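Side-chain contacts in apicoplast TIC22, putative (Plasmodium falciparum 3D7, PDB 4E6Z), which acts as an essential chaperone required for protein import into the apicoplast, the plastid of the malaria parasite: residues 175-180 against 215-220; 198-203 against 209-214. All coordinates share one frame; numbering follows the deposited sequence.

Interaction 1: 175-180 against 215-220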
loop_
_atom_site.group_PDB
_atom_site.type_symbol
_atom_site.label_atom_id
_atom_site.label_comp_id
_atom_site.label_asym_id
_atom_site.label_seq_id
_atom_site.Cartn_x
_atom_site.Cartn_y
_atom_site.Cartn_z
ATOM N N LEU A 175 -5.538 -6.549 5.162
ATOM C CA LEU A 175 -4.893 -7.356 6.192
ATOM C C LEU A 175 -5.870 -8.391 6.719
ATOM O O LEU A 175 -5.498 -9.532 6.992
ATOM C CB LEU A 175 -4.391 -6.483 7.339
ATOM C CG LEU A 175 -3.034 -5.809 7.135
ATOM C CD1 LEU A 175 -2.852 -4.647 8.120
ATOM C CD2 LEU A 175 -1.921 -6.838 7.280
ATOM N N GLN A 176 -7.125 -7.985 6.857
ATOM C CA GLN A 176 -8.172 -8.912 7.248
ATOM C C GLN A 176 -8.417 -9.955 6.160
ATOM O O GLN A 176 -8.502 -11.150 6.442
ATOM C CB GLN A 176 -9.467 -8.166 7.561
ATOM C CG GLN A 176 -10.553 -9.068 8.115
ATOM C CD GLN A 176 -10.086 -9.881 9.313
ATOM O OE1 GLN A 176 -9.830 -9.338 10.394
ATOM N NE2 GLN A 176 -9.979 -11.195 9.128
ATOM N N ASN A 177 -8.538 -9.497 4.918
ATOM C CA ASN A 177 -8.745 -10.394 3.785
ATOM C C ASN A 177 -7.652 -11.453 3.681
ATOM O O ASN A 177 -7.910 -12.594 3.294
ATOM C CB ASN A 177 -8.821 -9.595 2.480
ATOM C CG ASN A 177 -10.124 -8.838 2.335
ATOM O OD1 ASN A 177 -11.112 -9.157 2.987
ATOM N ND2 ASN A 177 -10.136 -7.836 1.468
ATOM N N ALA A 178 -6.431 -11.067 4.040
ATOM C CA ALA A 178 -5.270 -11.938 3.891
ATOM C C ALA A 178 -5.215 -13.047 4.942
ATOM O O ALA A 178 -4.663 -14.118 4.691
ATOM C CB ALA A 178 -3.988 -11.118 3.914
ATOM N N LEU A 179 -5.783 -12.789 6.115
ATOM C CA LEU A 179 -5.763 -13.764 7.202
ATOM C C LEU A 179 -6.363 -15.093 6.774
ATOM O O LEU A 179 -5.877 -16.154 7.160
ATOM C CB LEU A 179 -6.508 -13.231 8.423
ATOM C CG LEU A 179 -5.731 -12.213 9.251
ATOM C CD1 LEU A 179 -6.519 -11.834 10.490
ATOM C CD2 LEU A 179 -4.377 -12.789 9.626
ATOM N N TYR A 180 -7.421 -15.022 5.976
ATOM C CA TYR A 180 -8.091 -16.207 5.461
ATOM C C TYR A 180 -7.094 -17.163 4.812
ATOM O O TYR A 180 -7.162 -18.374 5.009
ATOM C CB TYR A 180 -9.165 -15.790 4.450
ATOM C CG TYR A 180 -9.946 -16.931 3.839
ATOM C CD1 TYR A 180 -9.633 -17.413 2.577
ATOM C CD2 TYR A 180 -11.002 -17.522 4.523
ATOM C CE1 TYR A 180 -10.348 -18.451 2.012
ATOM C CE2 TYR A 180 -11.722 -18.561 3.965
ATOM C CZ TYR A 180 -11.389 -19.022 2.709
ATOM O OH TYR A 180 -12.099 -20.056 2.144
ATOM N N ASP A 215 -5.344 -4.943 -3.544
ATOM C CA ASP A 215 -6.717 -5.254 -3.162
ATOM C C ASP A 215 -7.148 -6.637 -3.644
ATOM O O ASP A 215 -7.095 -6.936 -4.837
ATOM C CB ASP A 215 -7.684 -4.188 -3.680
ATOM C CG ASP A 215 -7.594 -2.887 -2.895
ATOM O OD1 ASP A 215 -6.587 -2.690 -2.181
ATOM O OD2 ASP A 215 -8.532 -2.065 -2.994
ATOM N N LEU A 216 -7.567 -7.474 -2.700
ATOM C CA LEU A 216 -8.086 -8.793 -3.017
ATOM C C LEU A 216 -9.210 -8.689 -4.045
ATOM O O LEU A 216 -9.257 -9.454 -5.005
ATOM C CB LEU A 216 -8.601 -9.489 -1.754
ATOM C CG LEU A 216 -9.324 -10.824 -1.986
ATOM C CD1 LEU A 216 -8.451 -11.793 -2.771
ATOM C CD2 LEU A 216 -9.767 -11.451 -0.671
ATOM N N GLU A 217 -10.107 -7.730 -3.837
ATOM C CA GLU A 217 -11.263 -7.562 -4.710
ATOM C C GLU A 217 -10.874 -7.244 -6.156
ATOM O O GLU A 217 -11.610 -7.577 -7.088
ATOM C CB GLU A 217 -12.230 -6.511 -4.147
ATOM C CG GLU A 217 -11.576 -5.450 -3.260
ATOM C CD GLU A 217 -11.382 -5.906 -1.819
ATOM O OE1 GLU A 217 -12.375 -5.954 -1.060
ATOM O OE2 GLU A 217 -10.230 -6.203 -1.441
ATOM N N ASP A 218 -9.718 -6.611 -6.344
ATOM C CA ASP A 218 -9.194 -6.376 -7.689
ATOM C C ASP A 218 -8.747 -7.695 -8.322
ATOM O O ASP A 218 -8.978 -7.936 -9.506
ATOM C CB ASP A 218 -8.026 -5.388 -7.661
ATOM C CG ASP A 218 -8.465 -3.960 -7.350
ATOM O OD1 ASP A 218 -9.666 -3.643 -7.506
ATOM O OD2 ASP A 218 -7.600 -3.150 -6.958
ATOM N N LEU A 219 -8.099 -8.538 -7.523
ATOM C CA LEU A 219 -7.656 -9.848 -7.973
ATOM C C LEU A 219 -8.843 -10.703 -8.396
ATOM O O LEU A 219 -8.878 -11.220 -9.512
ATOM C CB LEU A 219 -6.860 -10.559 -6.874
ATOM C CG LEU A 219 -6.517 -12.030 -7.148
ATOM C CD1 LEU A 219 -5.714 -12.168 -8.427
ATOM C CD2 LEU A 219 -5.768 -12.650 -5.974
ATOM N N LYS A 220 -9.814 -10.847 -7.499
ATOM C CA LYS A 220 -11.016 -11.620 -7.787
ATOM C C LYS A 220 -11.737 -11.086 -9.017
ATOM O O LYS A 220 -12.391 -11.834 -9.742
ATOM C CB LYS A 220 -11.958 -11.628 -6.581
ATOM C CG LYS A 220 -11.493 -12.527 -5.446
ATOM C CD LYS A 220 -12.458 -12.509 -4.272
ATOM C CE LYS A 220 -11.992 -13.456 -3.171
ATOM N NZ LYS A 220 -12.806 -13.342 -1.924
#

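Interaction 2: 198-203 against 209-214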
loop_
_atom_site.group_PDB
_atom_site.type_symbol
_atom_site.label_atom_id
_atom_site.label_comp_id
_atom_site.label_asym_id
_atom_site.label_seq_id
_atom_site.Cartn_x
_atom_site.Cartn_y
_atom_site.Cartn_z
ATOM N N GLU A 198 -2.543 -18.235 -9.131
ATOM C CA GLU A 198 -1.628 -19.174 -9.779
ATOM C C GLU A 198 -1.572 -19.069 -11.301
ATOM O O GLU A 198 -0.495 -18.948 -11.889
ATOM C CB GLU A 198 -2.005 -20.606 -9.396
ATOM C CG GLU A 198 -1.884 -20.906 -7.916
ATOM C CD GLU A 198 -0.454 -21.169 -7.484
ATOM O OE1 GLU A 198 0.413 -20.297 -7.709
ATOM O OE2 GLU A 198 -0.200 -22.252 -6.914
ATOM N N ASN A 199 -2.735 -19.130 -11.936
ATOM C CA ASN A 199 -2.790 -19.247 -13.389
ATOM C C ASN A 199 -3.186 -17.954 -14.090
ATOM O O ASN A 199 -3.747 -17.976 -15.184
ATOM C CB ASN A 199 -3.745 -20.377 -13.780
ATOM C CG ASN A 199 -3.284 -21.731 -13.269
ATOM O OD1 ASN A 199 -2.274 -22.268 -13.726
ATOM N ND2 ASN A 199 -4.020 -22.288 -12.313
ATOM N N LEU A 200 -2.883 -16.829 -13.452
ATOM C CA LEU A 200 -3.264 -15.516 -13.964
ATOM C C LEU A 200 -2.043 -14.711 -14.405
ATOM O O LEU A 200 -1.053 -14.621 -13.680
ATOM C CB LEU A 200 -4.042 -14.739 -12.901
ATOM C CG LEU A 200 -4.593 -13.382 -13.335
ATOM C CD1 LEU A 200 -5.615 -13.560 -14.447
ATOM C CD2 LEU A 200 -5.210 -12.655 -12.157
ATOM N N TYR A 201 -2.123 -14.124 -15.595
ATOM C CA TYR A 201 -1.022 -13.336 -16.136
ATOM C C TYR A 201 -1.505 -12.003 -16.702
ATOM O O TYR A 201 -2.704 -11.787 -16.887
ATOM C CB TYR A 201 -0.291 -14.116 -17.234
ATOM C CG TYR A 201 0.293 -15.434 -16.780
ATOM C CD1 TYR A 201 1.616 -15.524 -16.368
ATOM C CD2 TYR A 201 -0.479 -16.590 -16.766
ATOM C CE1 TYR A 201 2.154 -16.729 -15.954
ATOM C CE2 TYR A 201 0.048 -17.796 -16.350
ATOM C CZ TYR A 201 1.365 -17.860 -15.946
ATOM O OH TYR A 201 1.896 -19.060 -15.533
ATOM N N ILE A 202 -0.556 -11.109 -16.961
ATOM C CA ILE A 202 -0.813 -9.890 -17.716
ATOM C C ILE A 202 0.396 -9.591 -18.593
ATOM O O ILE A 202 1.517 -9.978 -18.265
ATOM C CB ILE A 202 -1.087 -8.676 -16.808
ATOM C CG1 ILE A 202 0.048 -8.492 -15.797
ATOM C CG2 ILE A 202 -2.425 -8.826 -16.103
ATOM C CD1 ILE A 202 0.015 -7.157 -15.081
ATOM N N GLN A 203 0.172 -8.907 -19.709
ATOM C CA GLN A 203 1.267 -8.593 -20.617
ATOM C C GLN A 203 1.881 -7.221 -20.338
ATOM O O GLN A 203 1.258 -6.186 -20.574
ATOM C CB GLN A 203 0.824 -8.718 -22.082
ATOM C CG GLN A 203 -0.396 -7.889 -22.460
ATOM C CD GLN A 203 -0.851 -8.137 -23.890
ATOM O OE1 GLN A 203 -0.577 -9.190 -24.470
ATOM N NE2 GLN A 203 -1.555 -7.167 -24.463
ATOM N N ILE A 209 3.766 -11.067 -17.330
ATOM C CA ILE A 209 4.134 -11.208 -15.927
ATOM C C ILE A 209 2.935 -11.588 -15.059
ATOM O O ILE A 209 1.802 -11.653 -15.537
ATOM C CB ILE A 209 4.757 -9.909 -15.379
ATOM C CG1 ILE A 209 3.724 -8.781 -15.383
ATOM C CG2 ILE A 209 5.986 -9.520 -16.191
ATOM C CD1 ILE A 209 4.307 -7.420 -15.077
ATOM N N ILE A 210 3.193 -11.841 -13.781
ATOM C CA ILE A 210 2.128 -12.155 -12.838
ATOM C C ILE A 210 1.666 -10.900 -12.106
ATOM O O ILE A 210 2.474 -10.196 -11.500
ATOM C CB ILE A 210 2.571 -13.218 -11.811
ATOM C CG1 ILE A 210 2.753 -14.574 -12.496
ATOM C CG2 ILE A 210 1.557 -13.319 -10.666
ATOM C CD1 ILE A 210 3.152 -15.687 -11.555
ATOM N N PRO A 211 0.358 -10.615 -12.166
ATOM C CA PRO A 211 -0.218 -9.439 -11.510
ATOM C C PRO A 211 -0.213 -9.611 -9.995
ATOM O O PRO A 211 -0.613 -10.662 -9.494
ATOM C CB PRO A 211 -1.664 -9.414 -12.024
ATOM C CG PRO A 211 -1.719 -10.408 -13.146
ATOM C CD PRO A 211 -0.667 -11.415 -12.854
ATOM N N LEU A 212 0.237 -8.583 -9.284
ATOM C CA LEU A 212 0.318 -8.612 -7.832
ATOM C C LEU A 212 -0.602 -7.533 -7.281
ATOM O O LEU A 212 -0.304 -6.344 -7.392
ATOM C CB LEU A 212 1.752 -8.337 -7.394
ATOM C CG LEU A 212 2.425 -9.357 -6.486
ATOM C CD1 LEU A 212 2.103 -10.768 -6.935
ATOM C CD2 LEU A 212 3.918 -9.111 -6.485
ATOM N N PHE A 213 -1.718 -7.946 -6.688
ATOM C CA PHE A 213 -2.767 -7.005 -6.311
ATOM C C PHE A 213 -2.705 -6.603 -4.850
ATOM O O PHE A 213 -2.571 -7.454 -3.971
ATOM C CB PHE A 213 -4.150 -7.589 -6.609
ATOM C CG PHE A 213 -4.368 -7.921 -8.051
ATOM C CD1 PHE A 213 -4.944 -6.999 -8.909
ATOM C CD2 PHE A 213 -3.996 -9.157 -8.552
ATOM C CE1 PHE A 213 -5.147 -7.307 -10.243
ATOM C CE2 PHE A 213 -4.196 -9.471 -9.878
ATOM C CZ PHE A 213 -4.771 -8.545 -10.728
ATOM N N PHE A 214 -2.814 -5.302 -4.596
ATOM C CA PHE A 214 -2.937 -4.814 -3.230
ATOM C C PHE A 214 -4.336 -5.090 -2.690
ATOM O O PHE A 214 -4.495 -5.442 -1.525
ATOM C CB PHE A 214 -2.579 -3.325 -3.132
ATOM C CG PHE A 214 -1.102 -3.075 -3.049
ATOM C CD1 PHE A 214 -0.469 -2.979 -1.819
ATOM C CD2 PHE A 214 -0.339 -2.963 -4.199
ATOM C CE1 PHE A 214 0.897 -2.761 -1.738
ATOM C CE2 PHE A 214 1.025 -2.748 -4.126
ATOM C CZ PHE A 214 1.645 -2.650 -2.894
#

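Interaction 1: 175-180 against 215-220
Asn177, near the end of helix 172-179, faces Leu216 in the first turn of helix 216-227, and there the two backbones come nearest, Asn177 CA lying 7.0 Å from Leu216 CA. Asp215 occupies the N-cap position of the second helix, but its carboxylate does not cap; its OD2 is hydrogen-bonded to Ser260 instead. The helix winds up behind it, with Lys220 N bonded to Leu216 O at 2.9 Å.

The apolar half of the meeting is small: CD2 of Leu216 reaches CB of Asn177 at 3.8 Å and lies 4.0 Å from its amide carbon CG, so one methyl branch rests against the root of the asparagine side chain. Leu216 sends CG anti to its backbone N (chi1 173°), which carries that branch across the gap. Both helices lie against the sheet containing strands 193-203, 208-213 and 238-242: Ala178 packs on Phe195 and Val240 from the first helix, Leu219 on Phe195 and Phe213 from the second.

The polar half is organised by Gln174, one turn back along the first helix. Its OE1 accepts hydrogen bonds from Asn177 ND2 and from the backbone N of Leu216, while its NE2 donates to Glu217 OE2. A single side-chain amide thus ties its own helix to the start of the next. The Glu217 chain is bent at chi2 (-83°), which folds its carboxylate back over the first turn; OE2 comes 3.3 Å from Asn177 ND2, with amide and carboxylate planes 33° apart.

Interaction 2: 198-203 against 209-214
Ile202 and Ile209 exchange two backbone hydrogen bonds, Ile202 N to Ile209 O at 2.8 Å and Ile209 N to Ile202 O at 2.7 Å, each with an angle of 163° at the hydrogen. Beside them, CA of Tyr201 makes a CA-H...O contact with Ile209 O at 3.3 Å, giving that carbonyl a second, weaker donor.

This is an antiparallel hydrogen-bonded pair near the turn of the beta hairpin formed by strands 193-203 and 208-213. Both isoleucines of the pair hold CG1 between backbone N and carbonyl carbon, and Ile202 CG1 meets Ile209 CG1 at 3.7 Å. The other branch of Ile202, CG2, presses on the Pro211 ring at CG, 3.4 Å away and tighter than usual van der Waals contact.

CE1 of Tyr201 touches CG1 of Ile210, whose side chain also packs on Tyr196 and Phe255. Beyond Tyr201 the segments diverge, the end-to-end directions of their touching parts 109° apart. Leu200 reaches the same proline carbon from another direction, roughly square to the approach of Ile202, Leu200 CG to Pro211 CG at 4.1 Å. Leu200 and Phe213 are joined by side chains only, CD2 to CE2 at 4.0 Å.

Overall arrangement
Interaction 2 is nested along the chain inside the loop closed by interaction 1: a helix, a beta hairpin and a second helix in succession. Their centres lie 14 Å apart. Strands 193-203 and 208-213 are the central pair of a four-stranded mixed sheet, edged by 238-242 and 255-258, on which both helices of interaction 1 pack. Leu216 and Glu217 meet the preceding helix, while Asp218 and Leu219, in the same opening stretch, meet the hairpin, Leu219 CD1 lying 3.4 Å from Phe213 CE2. All four segments belong to the part of the chain related to the Tic22 family, consistent with this unit being a feature of the Tic22 fold; how it serves import is not established by these contacts.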